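Local coordinates for Slr0280 protein (PDB 5H3K) that is of unknown function but carries a phosphodiester glycosidase (NAGPA) family domain and may therefore act on phosphodiester-linked sugars, at residues Ile506-Met511 with Ala570-Asn575; Gly377-Gly382 with Ile534-Asn539; Val298-Arg303 with Ile542-Ser547. All blocks are in the same frame, centred on the assembly; numbering follows the deposited sequence.

In the fold
Following the chain from its N terminus, V298-R303 comes first and waits longest for its partner: contact 3 closes a loop of 238 residues when I542-S547 pairs with it. Contact 2, between G377-G382 and I534-N539, is nested inside that loop. Contact 1 crosses both, because I506-M511 lies within their loops whereas A570-N575 follows them. Contacts 1 and 3 are hydrogen-bonded pairings in one antiparallel sheet, in which strands 291-300, 542-547, 531-536, 572-576 and 504-507 lie in that order. Contact 2 sets strand 379-392, from a different sheet, against the middle of this row, and it touches both other contacts, which do not touch each other.

Contact 1 (Ile506-Met511 with Ala570-Asn575); sequences IDQGRM and AVNALN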
# COMPACT_ATOMS: atom_id res chain seq x y z
N ILE A 506 -3.47 13.28 15.00
CA ILE A 506 -2.72 14.48 15.39
C ILE A 506 -3.14 15.66 14.52
O ILE A 506 -3.30 15.53 13.30
CB ILE A 506 -1.19 14.24 15.26
CG1 ILE A 506 -0.77 13.01 16.07
CG2 ILE A 506 -0.42 15.49 15.71
CD1 ILE A 506 0.70 12.64 15.96
N ASP A 507 -3.33 16.82 15.14
CA ASP A 507 -3.73 18.02 14.41
C ASP A 507 -3.00 19.24 14.95
O ASP A 507 -3.13 19.56 16.14
CB ASP A 507 -5.24 18.23 14.48
CG ASP A 507 -5.73 19.30 13.51
OD1 ASP A 507 -5.67 20.49 13.86
OD2 ASP A 507 -6.17 18.94 12.40
N GLN A 508 -2.22 19.89 14.09
CA GLN A 508 -1.37 21.03 14.46
C GLN A 508 -0.57 20.72 15.71
O GLN A 508 -0.56 21.51 16.66
CB GLN A 508 -2.21 22.30 14.67
CG GLN A 508 -3.31 22.53 13.62
CD GLN A 508 -2.79 22.89 12.23
OE1 GLN A 508 -1.81 22.33 11.73
NE2 GLN A 508 -3.47 23.84 11.59
N GLY A 509 0.08 19.55 15.72
CA GLY A 509 0.96 19.15 16.80
C GLY A 509 0.27 18.57 18.01
O GLY A 509 0.94 18.04 18.90
N ARG A 510 -1.05 18.66 18.09
CA ARG A 510 -1.72 18.14 19.28
C ARG A 510 -2.47 16.82 19.08
O ARG A 510 -2.95 16.50 17.98
CB ARG A 510 -2.58 19.20 19.99
CG ARG A 510 -3.79 19.71 19.24
CD ARG A 510 -4.72 20.50 20.17
NE ARG A 510 -5.38 19.63 21.15
CZ ARG A 510 -6.65 19.23 21.07
NH1 ARG A 510 -7.42 19.63 20.07
NH2 ARG A 510 -7.15 18.42 22.01
N MET A 511 -2.53 16.04 20.15
CA MET A 511 -3.19 14.74 20.13
C MET A 511 -4.68 14.98 20.15
O MET A 511 -5.19 15.62 21.07
CB MET A 511 -2.77 13.92 21.34
CG MET A 511 -1.29 13.70 21.43
SD MET A 511 -0.69 12.64 20.10
CE MET A 511 0.42 11.57 21.03
N ALA A 570 5.31 13.89 13.27
CA ALA A 570 4.06 14.26 12.61
C ALA A 570 3.44 15.50 13.25
O ALA A 570 3.27 15.54 14.47
CB ALA A 570 3.08 13.09 12.65
N VAL A 571 3.09 16.50 12.44
CA VAL A 571 2.30 17.62 12.95
C VAL A 571 0.80 17.44 12.68
O VAL A 571 -0.03 17.95 13.42
CB VAL A 571 2.78 18.98 12.39
CG1 VAL A 571 4.25 19.16 12.69
CG2 VAL A 571 2.55 19.07 10.91
N ASN A 572 0.47 16.73 11.60
CA ASN A 572 -0.90 16.29 11.34
C ASN A 572 -0.78 14.81 10.97
O ASN A 572 0.16 14.45 10.28
CB ASN A 572 -1.51 17.05 10.15
CG ASN A 572 -1.70 18.54 10.43
OD1 ASN A 572 -2.22 18.93 11.46
ND2 ASN A 572 -1.29 19.36 9.48
N ALA A 573 -1.71 13.97 11.42
CA ALA A 573 -1.64 12.53 11.16
C ALA A 573 -3.04 11.93 11.10
O ALA A 573 -3.88 12.21 11.96
CB ALA A 573 -0.80 11.83 12.25
N LEU A 574 -3.26 11.09 10.09
CA LEU A 574 -4.53 10.41 9.88
C LEU A 574 -4.28 8.91 9.94
O LEU A 574 -3.43 8.37 9.21
CB LEU A 574 -5.10 10.78 8.50
CG LEU A 574 -6.31 9.98 8.02
CD1 LEU A 574 -7.51 10.31 8.90
CD2 LEU A 574 -6.59 10.35 6.56
N ASN A 575 -5.02 8.23 10.82
CA ASN A 575 -5.02 6.78 10.86
C ASN A 575 -5.69 6.25 9.60
O ASN A 575 -6.77 6.72 9.24
CB ASN A 575 -5.74 6.26 12.09
CG ASN A 575 -5.60 4.75 12.25
OD1 ASN A 575 -4.48 4.23 12.39
ND2 ASN A 575 -6.72 4.03 12.18
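The side chain of I506 can be followed atom by atom along its partner. Its CB sits 3.9 Å from CB of A573, and CG1, anti to the carbonyl carbon (chi1 -55°), keeps 4.0 Å from that same methyl. The extended chain (chi2 177°) sets I506 CD1 between two methyls, 4.1 Å from both A570 CB and A573 CB. The other branch of I506, CG2, anti to the backbone N, turns to the backbone and meets V571 O at 3.4 Å.

Beneath this apolar patch the backbones pair antiparallel: I506 N gives a nearly straight bond of 3.2 Å to A573 O, in the carbonyl plane, and A573 N returns one of 2.9 Å to I506 O. Beyond it the chain reverses. N572, its CG beside its own backbone N, offers OD1 to Q508 N at 2.8 Å, the donor lying somewhat above the amide plane. G509 N binds V571 O, again at 2.8 Å. Two acceptors, a side-chain amide oxygen and the backbone oxygen of V571, thus hold the tip of the turn.

I506 and A573 also touch L565 of helix 558-567. D507-R510 is a type I' turn closing a tight beta hairpin, docked beside a classic beta bulge in which V571 and N572 both face V536.

Contact 2 (Gly377-Gly382 with Ile534-Asn539); sequences GQTTFG and IAVDRN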
# COMPACT_ATOMS: atom_id res chain seq x y z
N GLY A 377 1.36 20.48 -3.78
CA GLY A 377 1.96 19.98 -2.55
C GLY A 377 1.30 20.48 -1.28
O GLY A 377 1.78 20.22 -0.18
N GLN A 378 0.20 21.21 -1.42
CA GLN A 378 -0.54 21.69 -0.26
C GLN A 378 -1.49 20.62 0.25
O GLN A 378 -2.09 19.89 -0.54
CB GLN A 378 -1.33 22.94 -0.63
CG GLN A 378 -0.43 24.13 -0.99
CD GLN A 378 -1.23 25.28 -1.57
OE1 GLN A 378 -2.01 25.10 -2.51
NE2 GLN A 378 -1.05 26.46 -1.00
N THR A 379 -1.63 20.54 1.57
CA THR A 379 -2.52 19.56 2.22
C THR A 379 -3.45 20.20 3.24
O THR A 379 -3.20 21.31 3.71
CB THR A 379 -1.73 18.45 2.95
OG1 THR A 379 -0.95 19.03 4.01
CG2 THR A 379 -0.80 17.70 2.00
N THR A 380 -4.51 19.49 3.59
CA THR A 380 -5.34 19.85 4.73
C THR A 380 -5.85 18.57 5.38
O THR A 380 -5.98 17.55 4.71
CB THR A 380 -6.54 20.77 4.35
OG1 THR A 380 -7.01 21.44 5.52
CG2 THR A 380 -7.71 19.98 3.73
N PHE A 381 -6.10 18.63 6.69
CA PHE A 381 -6.60 17.49 7.46
C PHE A 381 -7.83 17.97 8.22
O PHE A 381 -7.92 19.15 8.59
CB PHE A 381 -5.56 17.02 8.49
CG PHE A 381 -4.35 16.31 7.90
CD1 PHE A 381 -3.38 17.01 7.20
CD2 PHE A 381 -4.14 14.95 8.14
CE1 PHE A 381 -2.24 16.37 6.69
CE2 PHE A 381 -3.01 14.30 7.65
CZ PHE A 381 -2.06 15.01 6.92
N GLY A 382 -8.77 17.07 8.47
CA GLY A 382 -9.93 17.45 9.26
C GLY A 382 -10.91 16.31 9.30
O GLY A 382 -10.63 15.23 8.80
N ILE A 534 -1.09 8.24 7.17
CA ILE A 534 -0.49 9.29 6.35
C ILE A 534 -0.38 10.54 7.21
O ILE A 534 -1.32 10.91 7.92
CB ILE A 534 -1.26 9.57 5.04
CG1 ILE A 534 -0.57 10.69 4.25
CG2 ILE A 534 -2.74 9.90 5.31
CD1 ILE A 534 -1.00 10.75 2.81
N ALA A 535 0.79 11.18 7.17
CA ALA A 535 1.04 12.33 8.02
C ALA A 535 1.84 13.37 7.27
O ALA A 535 2.41 13.10 6.20
CB ALA A 535 1.79 11.89 9.28
N VAL A 536 1.86 14.58 7.81
CA VAL A 536 2.80 15.59 7.32
C VAL A 536 3.67 16.09 8.47
O VAL A 536 3.18 16.24 9.60
CB VAL A 536 2.09 16.76 6.60
CG1 VAL A 536 1.25 16.25 5.44
CG2 VAL A 536 1.21 17.53 7.57
N ASP A 537 4.95 16.32 8.19
CA ASP A 537 5.89 16.84 9.19
C ASP A 537 6.00 18.37 9.18
O ASP A 537 5.21 19.04 8.51
CB ASP A 537 7.28 16.19 9.06
CG ASP A 537 8.00 16.55 7.75
OD1 ASP A 537 7.69 17.58 7.09
OD2 ASP A 537 8.91 15.79 7.37
N ARG A 538 6.98 18.90 9.91
CA ARG A 538 7.23 20.34 10.04
C ARG A 538 7.50 21.01 8.69
O ARG A 538 7.16 22.18 8.49
CB ARG A 538 8.43 20.57 10.95
CG ARG A 538 8.58 19.54 12.07
CD ARG A 538 7.79 19.94 13.31
NE ARG A 538 7.75 18.87 14.30
CZ ARG A 538 7.07 18.94 15.44
NH1 ARG A 538 6.37 20.03 15.75
NH2 ARG A 538 7.08 17.91 16.28
N ASN A 539 8.12 20.27 7.78
CA ASN A 539 8.55 20.80 6.50
C ASN A 539 7.45 20.68 5.45
O ASN A 539 7.61 21.12 4.30
CB ASN A 539 9.80 20.07 6.03
CG ASN A 539 10.83 19.92 7.13
OD1 ASN A 539 11.27 18.81 7.45
ND2 ASN A 539 11.23 21.05 7.73
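Apolar contact carries this meeting of strands 379-382 and 534-536. F381 and V536 reach for each other tip to tip. The phenyl CG is anti to the carbonyl carbon (chi1 -72°), which sends the ring toward strand 534-536 so that F381 CE1 lies 3.7 Å from V536 CG1 and equally 3.7 Å from V536 CG2. V536 CG1 approaches the ring at its edge, close to its plane.

Polar groups take part without bonding across the contact. I534 O also stands at the ring edge, 3.8 Å from F381 CE2, while it accepts a probable hydrogen bond from L574 N in the next strand. T379 OG1 likewise only packs, 3.8 Å from V536 CG1, the two side chains meeting tip to tip. An alanine at F381 would remove the ring from V536 and I534 O and would probably loosen the join between the two strands.

Past V536 a local bond shapes the chain: D537 OD1 accepts from N539 N at 2.8 Å, an Asx turn, and takes a further bond from N541 N.

F381 also touches I371 on its own sheet and N572 on the facing one. The strand axes cross at 118° and come no nearer than 9.1 Å, which is the geometry of two beta sheets packed face to face, joined by side chains instead of backbone hydrogen bonds.

Contact 3 (Val298-Arg303 with Ile542-Ser547); sequences VTINPR and IILVAS
Two torsions of I300 decide where its tip lands. With CG1 anti to the carbonyl carbon (chi1 -62°) and chi2 at 108°, well off a staggered value, CD1 swings obliquely across to L544, 3.9 Å from its CG. L544 meets it with CG likewise anti to its carbonyl carbon. I542 takes the same first torsion (chi1 -66°) and stays extended beyond it, so that it crosses P302 obliquely and I542 CD1 touches the ring at P302 CB, 3.9 Å away, just past the end of strand 291-300.

The backbones beneath run antiparallel in regular register. V298 and L544 form a hydrogen-bonded pair, V298 N to L544 O at 3.0 Å and L544 N to V298 O at 2.9 Å. I300 and I542 form the next, I300 N to I542 O at 2.8 Å and I542 N to I300 O, also 2.8 Å. All four donors lie in the carbonyl planes of their acceptors. This is a classical antiparallel ladder between strands far apart in sequence, set inside the eight-stranded sheet; strand 531-536 follows on the far flank of 542-547, where I542 touches I534 and V536.

T299 and I543 are the non-hydrogen-bonded pair between these rungs. They lie side by side on the other face of the sheet, T299 OG1 3.8 Å from I543 CG2. Further along that face V545 packs on F561 and L565 of helix 558-567. At the opposite end of the ladder N301 OD1 accepts from R303 N at 2.9 Å, an Asx turn, and the R303 guanidinium lays one face over that same oxygen.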
# COMPACT_ATOMS: atom_id res chain seq x y z
N VAL A 298 7.96 5.89 4.33
CA VAL A 298 8.46 6.52 3.12
C VAL A 298 8.06 7.97 3.22
O VAL A 298 6.89 8.29 3.45
CB VAL A 298 7.90 5.90 1.85
CG1 VAL A 298 8.42 6.66 0.64
CG2 VAL A 298 8.29 4.42 1.76
N THR A 299 9.04 8.85 3.08
CA THR A 299 8.81 10.27 3.24
C THR A 299 8.94 10.94 1.88
O THR A 299 9.91 10.71 1.15
CB THR A 299 9.79 10.90 4.26
OG1 THR A 299 9.58 10.31 5.55
CG2 THR A 299 9.55 12.41 4.36
N ILE A 300 7.95 11.76 1.54
CA ILE A 300 7.85 12.30 0.20
C ILE A 300 7.72 13.81 0.29
O ILE A 300 6.87 14.31 1.02
CB ILE A 300 6.60 11.76 -0.54
CG1 ILE A 300 6.66 10.23 -0.70
CG2 ILE A 300 6.44 12.43 -1.89
CD1 ILE A 300 5.68 9.49 0.21
N ASN A 301 8.57 14.54 -0.43
CA ASN A 301 8.42 15.98 -0.56
C ASN A 301 7.47 16.27 -1.72
O ASN A 301 7.86 16.16 -2.88
CB ASN A 301 9.78 16.64 -0.81
CG ASN A 301 9.68 18.16 -0.95
OD1 ASN A 301 8.58 18.73 -1.02
ND2 ASN A 301 10.83 18.83 -1.00
N PRO A 302 6.22 16.67 -1.41
CA PRO A 302 5.18 16.82 -2.43
C PRO A 302 5.41 18.07 -3.28
O PRO A 302 4.65 18.35 -4.21
CB PRO A 302 3.90 16.95 -1.60
CG PRO A 302 4.35 17.65 -0.36
CD PRO A 302 5.77 17.16 -0.09
N ARG A 303 6.46 18.82 -2.94
CA ARG A 303 6.84 20.00 -3.70
C ARG A 303 7.98 19.72 -4.69
O ARG A 303 8.32 20.57 -5.50
CB ARG A 303 7.26 21.13 -2.75
CG ARG A 303 6.10 21.71 -1.95
CD ARG A 303 6.57 22.29 -0.62
NE ARG A 303 6.80 21.25 0.39
CZ ARG A 303 7.96 21.07 1.02
NH1 ARG A 303 8.99 21.86 0.75
NH2 ARG A 303 8.08 20.11 1.92
N ILE A 542 5.27 14.64 3.31
CA ILE A 542 4.28 13.63 3.63
C ILE A 542 4.98 12.36 4.07
O ILE A 542 5.95 11.93 3.45
CB ILE A 542 3.41 13.34 2.40
CG1 ILE A 542 2.58 14.59 2.05
CG2 ILE A 542 2.53 12.08 2.62
CD1 ILE A 542 1.93 14.53 0.68
N ILE A 543 4.51 11.76 5.17
CA ILE A 543 5.07 10.49 5.62
C ILE A 543 4.01 9.41 5.52
O ILE A 543 2.90 9.56 6.02
CB ILE A 543 5.58 10.58 7.08
CG1 ILE A 543 6.41 11.85 7.27
CG2 ILE A 543 6.41 9.36 7.42
CD1 ILE A 543 6.62 12.21 8.72
N LEU A 544 4.34 8.32 4.83
CA LEU A 544 3.49 7.14 4.82
C LEU A 544 4.11 6.18 5.83
O LEU A 544 5.32 5.93 5.79
CB LEU A 544 3.46 6.51 3.42
CG LEU A 544 3.12 7.44 2.26
CD1 LEU A 544 3.05 6.64 0.96
CD2 LEU A 544 1.79 8.15 2.48
N VAL A 545 3.29 5.64 6.72
CA VAL A 545 3.79 4.88 7.88
C VAL A 545 3.10 3.52 8.03
O VAL A 545 1.87 3.45 8.00
CB VAL A 545 3.53 5.67 9.18
CG1 VAL A 545 4.11 4.92 10.39
CG2 VAL A 545 4.10 7.07 9.08
N ALA A 546 3.88 2.46 8.20
CA ALA A 546 3.36 1.12 8.49
C ALA A 546 4.07 0.57 9.72
O ALA A 546 5.31 0.51 9.75
CB ALA A 546 3.57 0.17 7.29
N SER A 547 3.30 0.16 10.72
CA SER A 547 3.85 -0.44 11.94
C SER A 547 3.21 -1.80 12.18
O SER A 547 2.04 -2.03 11.86
CB SER A 547 3.64 0.46 13.15
OG SER A 547 2.26 0.55 13.48